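PDB 3VA7: KLLA0E08119p from Kluyveromyces lactis, which probably carboxylates urea with bicarbonate, ATP and biotin, as the urea carboxylase part of a longer enzyme thought also to hydrolyse the product. Local coordinates for residues Phe514-Arg519 against Leu653-Ser658; Val782-Gly787 against Leu809-Asp814; Asn128-Gly133 against Arg343-Asp348; Asp93-Ala98 against Gln105-Gly110. One frame throughout, in Å; residues are numbered along the deposited sequence.

Contact 1. Residues Phe514-Arg519 against Leu653-Ser658; sequences FRLANR and LLPTLS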
# COMPACT_ATOMS: atom_id res chain seq x y z
N PHE A 514 -4.60 -4.18 -23.29
CA PHE A 514 -4.59 -3.01 -22.42
C PHE A 514 -4.25 -1.80 -23.29
O PHE A 514 -4.88 -0.75 -23.19
CB PHE A 514 -3.57 -3.17 -21.28
CG PHE A 514 -3.40 -1.91 -20.43
CD1 PHE A 514 -4.10 -1.76 -19.25
CD2 PHE A 514 -2.52 -0.89 -20.83
CE1 PHE A 514 -3.95 -0.58 -18.47
CE2 PHE A 514 -2.35 0.32 -20.07
CZ PHE A 514 -3.07 0.46 -18.87
N ARG A 515 -3.24 -1.97 -24.15
CA ARG A 515 -2.75 -0.85 -24.93
C ARG A 515 -3.68 -0.56 -26.09
O ARG A 515 -3.84 0.58 -26.48
CB ARG A 515 -1.35 -1.12 -25.44
CG ARG A 515 -0.35 -1.42 -24.34
CD ARG A 515 0.99 -1.01 -24.75
NE ARG A 515 1.68 -2.00 -25.55
CZ ARG A 515 2.61 -1.69 -26.47
NH1 ARG A 515 2.95 -0.41 -26.74
NH2 ARG A 515 3.18 -2.67 -27.16
N LEU A 516 -4.33 -1.59 -26.61
CA LEU A 516 -5.38 -1.34 -27.58
C LEU A 516 -6.42 -0.45 -26.91
O LEU A 516 -6.78 0.59 -27.47
CB LEU A 516 -6.04 -2.63 -28.06
CG LEU A 516 -5.31 -3.50 -29.08
CD1 LEU A 516 -5.97 -4.90 -29.17
CD2 LEU A 516 -5.23 -2.84 -30.46
N ALA A 517 -6.91 -0.88 -25.73
CA ALA A 517 -8.00 -0.17 -25.09
C ALA A 517 -7.57 1.29 -24.95
O ALA A 517 -8.31 2.22 -25.36
CB ALA A 517 -8.38 -0.80 -23.75
N ASN A 518 -6.36 1.51 -24.44
CA ASN A 518 -5.89 2.89 -24.37
C ASN A 518 -5.93 3.63 -25.68
O ASN A 518 -6.43 4.75 -25.78
CB ASN A 518 -4.51 2.99 -23.71
CG ASN A 518 -4.62 3.37 -22.23
OD1 ASN A 518 -5.63 3.99 -21.80
ND2 ASN A 518 -3.59 3.01 -21.43
N ARG A 519 -5.35 3.02 -26.70
CA ARG A 519 -5.26 3.64 -28.00
C ARG A 519 -6.65 3.96 -28.58
O ARG A 519 -6.85 5.01 -29.19
CB ARG A 519 -4.46 2.75 -28.97
CG ARG A 519 -4.26 3.35 -30.36
CD ARG A 519 -3.65 4.71 -30.31
NE ARG A 519 -3.02 5.05 -31.58
CZ ARG A 519 -3.56 5.86 -32.50
NH1 ARG A 519 -2.89 6.13 -33.62
NH2 ARG A 519 -4.76 6.42 -32.30
N LEU A 653 -5.63 -5.62 -36.28
CA LEU A 653 -4.81 -5.40 -35.10
C LEU A 653 -5.35 -6.06 -33.81
O LEU A 653 -4.64 -6.06 -32.77
CB LEU A 653 -4.64 -3.90 -34.85
CG LEU A 653 -4.08 -3.04 -35.99
CD1 LEU A 653 -3.64 -1.67 -35.46
CD2 LEU A 653 -2.94 -3.78 -36.76
N LEU A 654 -6.58 -6.59 -33.84
CA LEU A 654 -7.08 -7.29 -32.65
C LEU A 654 -6.34 -8.61 -32.46
O LEU A 654 -5.98 -9.26 -33.44
CB LEU A 654 -8.59 -7.55 -32.71
CG LEU A 654 -9.45 -6.29 -32.85
CD1 LEU A 654 -10.92 -6.72 -32.96
CD2 LEU A 654 -9.20 -5.24 -31.73
N PRO A 655 -6.07 -8.98 -31.19
CA PRO A 655 -5.43 -10.26 -30.92
C PRO A 655 -6.42 -11.40 -31.10
O PRO A 655 -7.62 -11.21 -30.90
CB PRO A 655 -5.03 -10.13 -29.44
CG PRO A 655 -5.94 -9.10 -28.89
CD PRO A 655 -6.12 -8.13 -29.99
N THR A 656 -5.90 -12.57 -31.46
CA THR A 656 -6.72 -13.74 -31.63
C THR A 656 -6.64 -14.57 -30.38
O THR A 656 -5.71 -15.34 -30.18
CB THR A 656 -6.26 -14.66 -32.81
OG1 THR A 656 -5.93 -13.87 -33.94
CG2 THR A 656 -7.36 -15.61 -33.18
N LEU A 657 -7.67 -14.42 -29.56
CA LEU A 657 -7.88 -15.25 -28.41
C LEU A 657 -8.29 -16.64 -28.85
O LEU A 657 -8.92 -16.80 -29.87
CB LEU A 657 -8.96 -14.60 -27.57
CG LEU A 657 -8.48 -13.47 -26.67
CD1 LEU A 657 -8.25 -12.21 -27.49
CD2 LEU A 657 -9.45 -13.20 -25.55
N SER A 658 -7.93 -17.66 -28.10
CA SER A 658 -8.43 -19.01 -28.35
C SER A 658 -9.93 -19.10 -28.34
O SER A 658 -10.64 -18.26 -27.77
CB SER A 658 -7.94 -19.94 -27.28
OG SER A 658 -8.43 -21.24 -27.53
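L516 reaches out from helix 511-520 to the loop residues L653, L654 and P655, and it is the one side chain of 514-519 that carries the contact. Its bond from CA points at the loop; chi1 of -77° sets CG opposite the carbonyl carbon, and the isobutyl end runs straight on to its partners.

The apolar part rests on a single methyl. CD1 of L516 meets the ring carbon CD of P655 at 3.3 Å, each side chain directed at the other, and the same CD1 lies 4.1 Å from CD2 of L654. L654 contributes from the side, its CB leaving at an angle to the helix while its methyl swings in beside L516.

The other touching surface is polar on one side only. Carbonyl O of L653 stands 4.0 Å from both CD1 and CD2 of L516, a packing distance, so both methyls of the leucine face it equally. That oxygen is satisfied by Y512 OH, one turn earlier on the same helix, which gives the loop a polar tie beside the apolar one.

Within the carboxyltransferase A and B region, the helix lies with L516 and A517 against S550 of strand 545-550 and with N518 against S591 of strand 587-592; R515 forms a salt bridge with D797 of helix 786-802, and P655 leans on W768 of helix 767-770.

Contact 2. Residues Val782-Gly787 against Leu809-Asp814; sequences VPLSYG and LELSDD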
# COMPACT_ATOMS: atom_id res chain seq x y z
N VAL A 782 5.59 -23.58 -27.36
CA VAL A 782 6.06 -23.73 -28.70
C VAL A 782 7.42 -22.99 -28.76
O VAL A 782 7.51 -21.81 -28.39
CB VAL A 782 4.92 -23.15 -29.57
CG1 VAL A 782 5.25 -21.85 -30.14
CG2 VAL A 782 4.44 -24.16 -30.59
N PRO A 783 8.50 -23.70 -29.12
CA PRO A 783 9.83 -23.05 -29.14
C PRO A 783 9.98 -21.99 -30.22
O PRO A 783 9.45 -22.10 -31.34
CB PRO A 783 10.80 -24.19 -29.39
CG PRO A 783 9.98 -25.21 -30.06
CD PRO A 783 8.54 -25.06 -29.67
N LEU A 784 10.69 -20.94 -29.87
CA LEU A 784 10.76 -19.75 -30.66
C LEU A 784 12.21 -19.25 -30.46
O LEU A 784 12.77 -19.35 -29.32
CB LEU A 784 9.75 -18.76 -30.11
CG LEU A 784 8.49 -18.32 -30.84
CD1 LEU A 784 7.66 -19.47 -31.32
CD2 LEU A 784 7.69 -17.31 -29.99
N SER A 785 12.80 -18.80 -31.58
CA SER A 785 14.13 -18.21 -31.63
C SER A 785 14.07 -16.80 -31.06
O SER A 785 13.02 -16.11 -31.12
CB SER A 785 14.61 -18.11 -33.07
OG SER A 785 13.90 -17.08 -33.79
N TYR A 786 15.22 -16.34 -30.57
CA TYR A 786 15.31 -14.96 -30.13
C TYR A 786 14.71 -14.00 -31.18
O TYR A 786 13.93 -13.10 -30.82
CB TYR A 786 16.77 -14.63 -29.80
CG TYR A 786 16.97 -13.16 -29.59
CD1 TYR A 786 16.53 -12.51 -28.38
CD2 TYR A 786 17.53 -12.36 -30.62
CE1 TYR A 786 16.70 -11.13 -28.20
CE2 TYR A 786 17.68 -10.98 -30.44
CZ TYR A 786 17.27 -10.38 -29.23
OH TYR A 786 17.43 -9.01 -29.12
N GLY A 787 15.04 -14.18 -32.47
CA GLY A 787 14.66 -13.22 -33.51
C GLY A 787 13.15 -13.21 -33.75
O GLY A 787 12.48 -12.16 -33.86
N LEU A 809 1.74 -9.16 -36.19
CA LEU A 809 2.17 -10.50 -36.46
C LEU A 809 1.80 -11.39 -35.31
O LEU A 809 1.84 -10.96 -34.18
CB LEU A 809 3.66 -10.51 -36.61
CG LEU A 809 4.12 -10.44 -38.04
CD1 LEU A 809 5.15 -9.32 -38.14
CD2 LEU A 809 4.70 -11.81 -38.39
N GLU A 810 1.46 -12.65 -35.61
CA GLU A 810 1.07 -13.61 -34.60
C GLU A 810 1.72 -14.92 -34.94
O GLU A 810 2.14 -15.13 -36.08
CB GLU A 810 -0.45 -13.79 -34.54
CG GLU A 810 -1.20 -12.67 -33.82
CD GLU A 810 -2.63 -13.06 -33.44
OE1 GLU A 810 -3.46 -13.24 -34.39
OE2 GLU A 810 -2.91 -13.16 -32.19
N LEU A 811 1.83 -15.77 -33.92
CA LEU A 811 2.27 -17.14 -34.07
C LEU A 811 1.71 -17.79 -35.35
O LEU A 811 0.51 -17.66 -35.67
CB LEU A 811 1.81 -17.92 -32.83
CG LEU A 811 2.82 -18.82 -32.14
CD1 LEU A 811 4.08 -18.03 -31.89
CD2 LEU A 811 2.29 -19.42 -30.85
N SER A 812 2.59 -18.47 -36.08
CA SER A 812 2.20 -19.29 -37.23
C SER A 812 3.30 -20.30 -37.45
O SER A 812 4.45 -20.04 -37.08
CB SER A 812 1.95 -18.46 -38.49
OG SER A 812 3.14 -17.81 -38.90
N ASP A 813 2.97 -21.45 -38.04
CA ASP A 813 3.93 -22.56 -38.11
C ASP A 813 5.33 -22.24 -38.61
O ASP A 813 6.29 -22.77 -38.07
CB ASP A 813 3.35 -23.74 -38.86
CG ASP A 813 2.07 -24.21 -38.22
OD1 ASP A 813 2.12 -24.50 -37.00
OD2 ASP A 813 1.02 -24.24 -38.92
N ASP A 814 5.44 -21.35 -39.60
CA ASP A 814 6.75 -20.97 -40.14
C ASP A 814 7.54 -20.05 -39.21
O ASP A 814 8.71 -19.72 -39.48
CB ASP A 814 6.61 -20.36 -41.55
CG ASP A 814 5.57 -19.25 -41.61
OD1 ASP A 814 4.35 -19.59 -41.73
OD2 ASP A 814 5.98 -18.04 -41.58
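L811 lays its two methyls across the adjoining ends of V782 and L784, CD2 on the valine and CD1 on the leucine. CD2 lies 3.9 Å from CG1 of V782, the two side chains running past one another in opposite senses. CD1 is 3.9 Å from CD1 of L784 and 4.1 Å from CD2 of L784, with both methyls of that side chain taking part. The CB bonds of V782 and L811 are directed at the opposite segment, whereas L784 starts out at an angle and turns its methyls inward. V782 and L784 are buried, and this three-residue apolar cluster is the well-packed part.

The rest of 809-814 is looser. D813 and D814, in a 3-10 turn, and L809 are exposed, and the contact thins out on both sides of L811. The other segment leaves in its own direction: S785 is the N-cap of helix 786-802, its OG bonded to V788 N, so the chain turns away directly after L784.

After helix 786-802 the chain returns and lays L811 on V782 of strand 778-783 and on K664 of strand 662-669. V782 pairs with I665 and V667 of the latter strand, in a mixed sheet consistent with the cyclophilin-like fold of this carboxyltransferase family.

Contact 3. Residues Asn128-Gly133 against Arg343-Asp348; sequences NIVFVG and RIAAND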
# COMPACT_ATOMS: atom_id res chain seq x y z
N ASN A 128 -6.14 23.10 42.68
CA ASN A 128 -4.93 23.93 42.50
C ASN A 128 -4.20 23.71 41.11
O ASN A 128 -2.98 23.85 40.98
CB ASN A 128 -4.00 23.81 43.72
CG ASN A 128 -2.91 24.94 43.79
OD1 ASN A 128 -3.17 26.14 43.55
ND2 ASN A 128 -1.70 24.53 44.18
N ILE A 129 -5.00 23.39 40.09
CA ILE A 129 -4.56 23.44 38.71
C ILE A 129 -5.31 24.57 37.98
O ILE A 129 -6.54 24.59 37.94
CB ILE A 129 -4.78 22.09 38.02
CG1 ILE A 129 -4.01 20.98 38.71
CG2 ILE A 129 -4.32 22.13 36.60
CD1 ILE A 129 -4.56 19.57 38.32
N VAL A 130 -4.57 25.50 37.39
CA VAL A 130 -5.17 26.62 36.66
C VAL A 130 -5.72 26.20 35.28
O VAL A 130 -4.96 25.96 34.39
CB VAL A 130 -4.14 27.74 36.45
CG1 VAL A 130 -4.74 28.86 35.64
CG2 VAL A 130 -3.63 28.25 37.79
N PHE A 131 -7.03 26.06 35.15
CA PHE A 131 -7.80 25.92 33.87
C PHE A 131 -7.64 27.14 32.97
O PHE A 131 -8.09 28.22 33.34
CB PHE A 131 -9.27 25.86 34.23
CG PHE A 131 -10.20 25.78 33.06
CD1 PHE A 131 -10.35 24.59 32.35
CD2 PHE A 131 -10.98 26.89 32.69
CE1 PHE A 131 -11.25 24.50 31.25
CE2 PHE A 131 -11.90 26.81 31.62
CZ PHE A 131 -12.03 25.61 30.90
N VAL A 132 -7.00 26.98 31.81
CA VAL A 132 -6.80 28.12 30.90
C VAL A 132 -8.11 28.28 30.15
O VAL A 132 -8.30 27.67 29.13
CB VAL A 132 -5.65 27.89 29.93
CG1 VAL A 132 -5.40 29.10 29.10
CG2 VAL A 132 -4.43 27.54 30.71
N GLY A 133 -9.02 29.04 30.72
CA GLY A 133 -10.36 29.19 30.19
C GLY A 133 -11.16 29.97 31.19
O GLY A 133 -10.62 30.32 32.26
N ARG A 343 -1.18 33.87 29.17
CA ARG A 343 -0.68 34.95 29.95
C ARG A 343 -1.81 35.47 30.82
O ARG A 343 -1.59 35.77 32.00
CB ARG A 343 -0.15 36.07 29.07
CG ARG A 343 1.19 35.79 28.34
CD ARG A 343 1.77 37.11 27.79
NE ARG A 343 1.52 38.19 28.77
CZ ARG A 343 1.79 39.50 28.61
NH1 ARG A 343 2.35 39.98 27.48
NH2 ARG A 343 1.47 40.35 29.60
N ILE A 344 -3.03 35.51 30.25
CA ILE A 344 -4.17 36.00 30.99
C ILE A 344 -4.50 35.06 32.14
O ILE A 344 -4.84 35.51 33.23
CB ILE A 344 -5.45 36.15 30.11
CG1 ILE A 344 -5.29 37.34 29.17
CG2 ILE A 344 -6.73 36.24 31.00
CD1 ILE A 344 -6.30 37.34 28.08
N ALA A 345 -4.43 33.76 31.87
CA ALA A 345 -4.82 32.73 32.82
C ALA A 345 -3.90 32.71 34.01
O ALA A 345 -4.27 32.09 35.03
CB ALA A 345 -4.84 31.37 32.19
N ALA A 346 -2.73 33.34 33.88
CA ALA A 346 -1.74 33.34 34.93
C ALA A 346 -1.63 34.76 35.55
O ALA A 346 -0.66 35.08 36.27
CB ALA A 346 -0.44 32.87 34.40
N ASN A 347 -2.63 35.60 35.23
CA ASN A 347 -2.82 36.96 35.78
C ASN A 347 -1.70 37.88 35.43
O ASN A 347 -1.33 38.73 36.19
CB ASN A 347 -3.03 37.00 37.32
CG ASN A 347 -4.22 36.16 37.81
OD1 ASN A 347 -5.20 35.88 37.10
ND2 ASN A 347 -4.12 35.76 39.05
N ASP A 348 -1.15 37.66 34.26
CA ASP A 348 -0.07 38.49 33.76
C ASP A 348 -0.64 38.94 32.41
O ASP A 348 -0.02 38.80 31.35
CB ASP A 348 1.24 37.69 33.68
CG ASP A 348 2.39 38.47 33.03
OD1 ASP A 348 3.29 38.94 33.77
OD2 ASP A 348 2.42 38.59 31.78
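A345, in the last turn of helix 337-345, sets its methyl against V130 of the short strand 130-131 and V132 just beyond it. CB of A345 lies 3.9 Å from CG1 of V132 and 4.1 Å from its CG2, so both branches of that valine bear on it. V130 comes in next to the backbone: its CG1 is 3.3 Å from the carbonyl O of A345 and 4.3 Å from CB of A345. In both valines CG1 stands opposite the backbone N (chi1 177° in V130, -176° in V132), but the CB bond of V130 points at the helix, while that of V132 runs off to one side.

Behind A345 the helix is finished by a Schellman motif. N347, with positive phi, is its C-prime residue, D348 N returning to R343 O and N347 N to I344 O. A346 N also reaches R343 O, from the face opposite to D348 N. R343 fixes the outgoing chain: NE (3.1 Å) and NH2 (2.8 Å) both hold the carbonyl O of D348, which lies nearly in the guanidinium plane, NE almost in line with C=O and NH2 above the carbonyl plane. NH2 also makes a salt bridge to D348 OD2, 3.0 Å away.

On the strand side V132 is the centre of an inverse gamma turn, and F131 faces the other way, onto helix 118-125. Strand 130-131 is an outermost strand of the parallel sheet of the biotin carboxylase N-terminal domain, beside strand 106-108; helix 337-345 thus ends against that sheet's margin, with A346 on P30 and F31.

Contact 4. Residues Asp93-Ala98 against Gln105-Gly110; sequences DKIINA and QAIIPG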
# COMPACT_ATOMS: atom_id res chain seq x y z
N ASP A 93 -11.39 12.46 35.68
CA ASP A 93 -10.59 11.93 36.77
C ASP A 93 -9.19 11.63 36.29
O ASP A 93 -8.19 12.05 36.92
CB ASP A 93 -11.29 10.74 37.48
CG ASP A 93 -11.99 11.19 38.78
OD1 ASP A 93 -12.38 12.40 38.87
OD2 ASP A 93 -12.13 10.37 39.73
N LYS A 94 -9.16 10.95 35.15
CA LYS A 94 -7.95 10.60 34.43
C LYS A 94 -7.13 11.85 34.10
O LYS A 94 -5.93 11.91 34.46
CB LYS A 94 -8.31 9.82 33.17
CG LYS A 94 -8.72 8.35 33.42
CD LYS A 94 -9.23 7.70 32.16
CE LYS A 94 -8.91 6.19 32.17
NZ LYS A 94 -9.23 5.47 30.90
N ILE A 95 -7.78 12.87 33.49
CA ILE A 95 -7.12 14.15 33.09
C ILE A 95 -6.42 14.80 34.26
O ILE A 95 -5.23 15.14 34.19
CB ILE A 95 -8.10 15.19 32.39
CG1 ILE A 95 -8.63 14.71 31.03
CG2 ILE A 95 -7.46 16.58 32.26
CD1 ILE A 95 -7.67 13.85 30.17
N ILE A 96 -7.16 14.96 35.35
CA ILE A 96 -6.65 15.67 36.50
C ILE A 96 -5.51 14.89 37.16
O ILE A 96 -4.51 15.48 37.62
CB ILE A 96 -7.82 15.97 37.47
CG1 ILE A 96 -7.85 17.46 37.83
CG2 ILE A 96 -7.71 15.12 38.72
CD1 ILE A 96 -8.52 18.33 36.80
N ASN A 97 -5.65 13.56 37.17
CA ASN A 97 -4.57 12.65 37.60
C ASN A 97 -3.34 12.78 36.67
O ASN A 97 -2.17 12.86 37.13
CB ASN A 97 -5.06 11.18 37.69
CG ASN A 97 -3.98 10.21 38.22
OD1 ASN A 97 -3.34 10.45 39.27
ND2 ASN A 97 -3.75 9.12 37.48
N ALA A 98 -3.62 12.87 35.36
CA ALA A 98 -2.55 13.13 34.41
C ALA A 98 -1.76 14.42 34.71
O ALA A 98 -0.52 14.39 34.62
CB ALA A 98 -3.06 13.10 33.02
N GLN A 105 1.19 22.90 36.14
CA GLN A 105 0.47 23.92 36.90
C GLN A 105 -0.85 24.34 36.31
O GLN A 105 -1.71 24.86 37.04
CB GLN A 105 1.32 25.10 37.34
CG GLN A 105 2.22 25.61 36.32
CD GLN A 105 3.64 25.60 36.80
OE1 GLN A 105 4.16 24.55 37.26
NE2 GLN A 105 4.30 26.78 36.72
N ALA A 106 -1.05 24.07 35.01
CA ALA A 106 -2.24 24.53 34.25
C ALA A 106 -2.69 23.49 33.24
O ALA A 106 -1.89 22.66 32.77
CB ALA A 106 -1.97 25.83 33.56
N ILE A 107 -3.98 23.54 32.92
CA ILE A 107 -4.55 22.74 31.84
C ILE A 107 -5.21 23.64 30.82
O ILE A 107 -5.98 24.55 31.17
CB ILE A 107 -5.58 21.74 32.36
CG1 ILE A 107 -4.95 20.82 33.41
CG2 ILE A 107 -6.19 20.95 31.20
CD1 ILE A 107 -5.99 20.12 34.28
N ILE A 108 -4.85 23.45 29.56
CA ILE A 108 -5.46 24.20 28.52
C ILE A 108 -6.22 23.17 27.72
O ILE A 108 -5.66 22.13 27.34
CB ILE A 108 -4.45 25.04 27.71
CG1 ILE A 108 -5.14 25.80 26.57
CG2 ILE A 108 -3.35 24.18 27.17
CD1 ILE A 108 -4.30 26.87 25.91
N PRO A 109 -7.52 23.43 27.49
CA PRO A 109 -8.47 22.43 27.02
C PRO A 109 -8.69 22.34 25.52
O PRO A 109 -9.20 21.32 25.05
CB PRO A 109 -9.77 22.86 27.68
CG PRO A 109 -9.64 24.34 27.78
CD PRO A 109 -8.20 24.70 27.86
N GLY A 110 -8.31 23.38 24.77
CA GLY A 110 -8.68 23.44 23.35
C GLY A 110 -10.15 23.83 23.19
O GLY A 110 -10.64 24.76 23.87
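I107 sends its CD1 out of strand 106-108 to meet I95 and I96 of helix 92-101. The CB bond of I107 points at the helix, and CG1 sits opposite the carbonyl carbon (chi1 -58°) with CD1 extended beyond it, so that a single methyl makes both contacts. It lies 4.0 Å from CD1 of I96, whose side chain crosses that of I107 at about a right angle, and 4.3 Å from CG2 of I95. I95 faces the strand directly from CA, whereas I96 sets off to one side and bends its CD1 inward. All three isoleucines are buried, and the contact between the segments is wholly apolar.

This is the helix-on-sheet packing of a beta-alpha-beta crossover: the chain leaves strand 76-79, runs through helix 92-101 and returns as strand 106-108, parallel to strand 33-36 beside it. The strand order 3-2-1-4-5 of this sheet is that of the Rossmann-like N-terminal domain of biotin carboxylases, and the crossover carries the chain past the two strands between.

The helix is held by its own backbone bonds, N97 N to D93 O (3.0 Å) and A98 N to K94 O (2.7 Å), the strand by bonds to neighbouring strands, A106 pairing with L35. Past the strand, P109 O accepts from N38 ND2.

Charge lies on the outer side of the helix, where D93 forms a salt bridge with R123; helix 118-125 also packs beside the apolar cluster, F120 against I95 and I96 and C124 against I107.

From the N terminus, contact 4 comes first and closes a short loop of six residues between helix 92-101 and strand 106-108. Contact 3 then closes a far longer one, bringing the end of helix 337-345 back to strand 130-131. The two share a sheet: V132 N lies 2.7 Å from I107 O, a probable hydrogen bond. Contact 1 spans 133 residues of the carboxyltransferase region, and contact 2 a further 21, mostly helix 786-802. These also touch, T656 OG1 lying 2.6 Å from E810 OE1. All four follow in series; none nests or crosses. The pairs lie on opposite sides of the chain's centre, contacts 1 and 4 about 66 Å apart between centres.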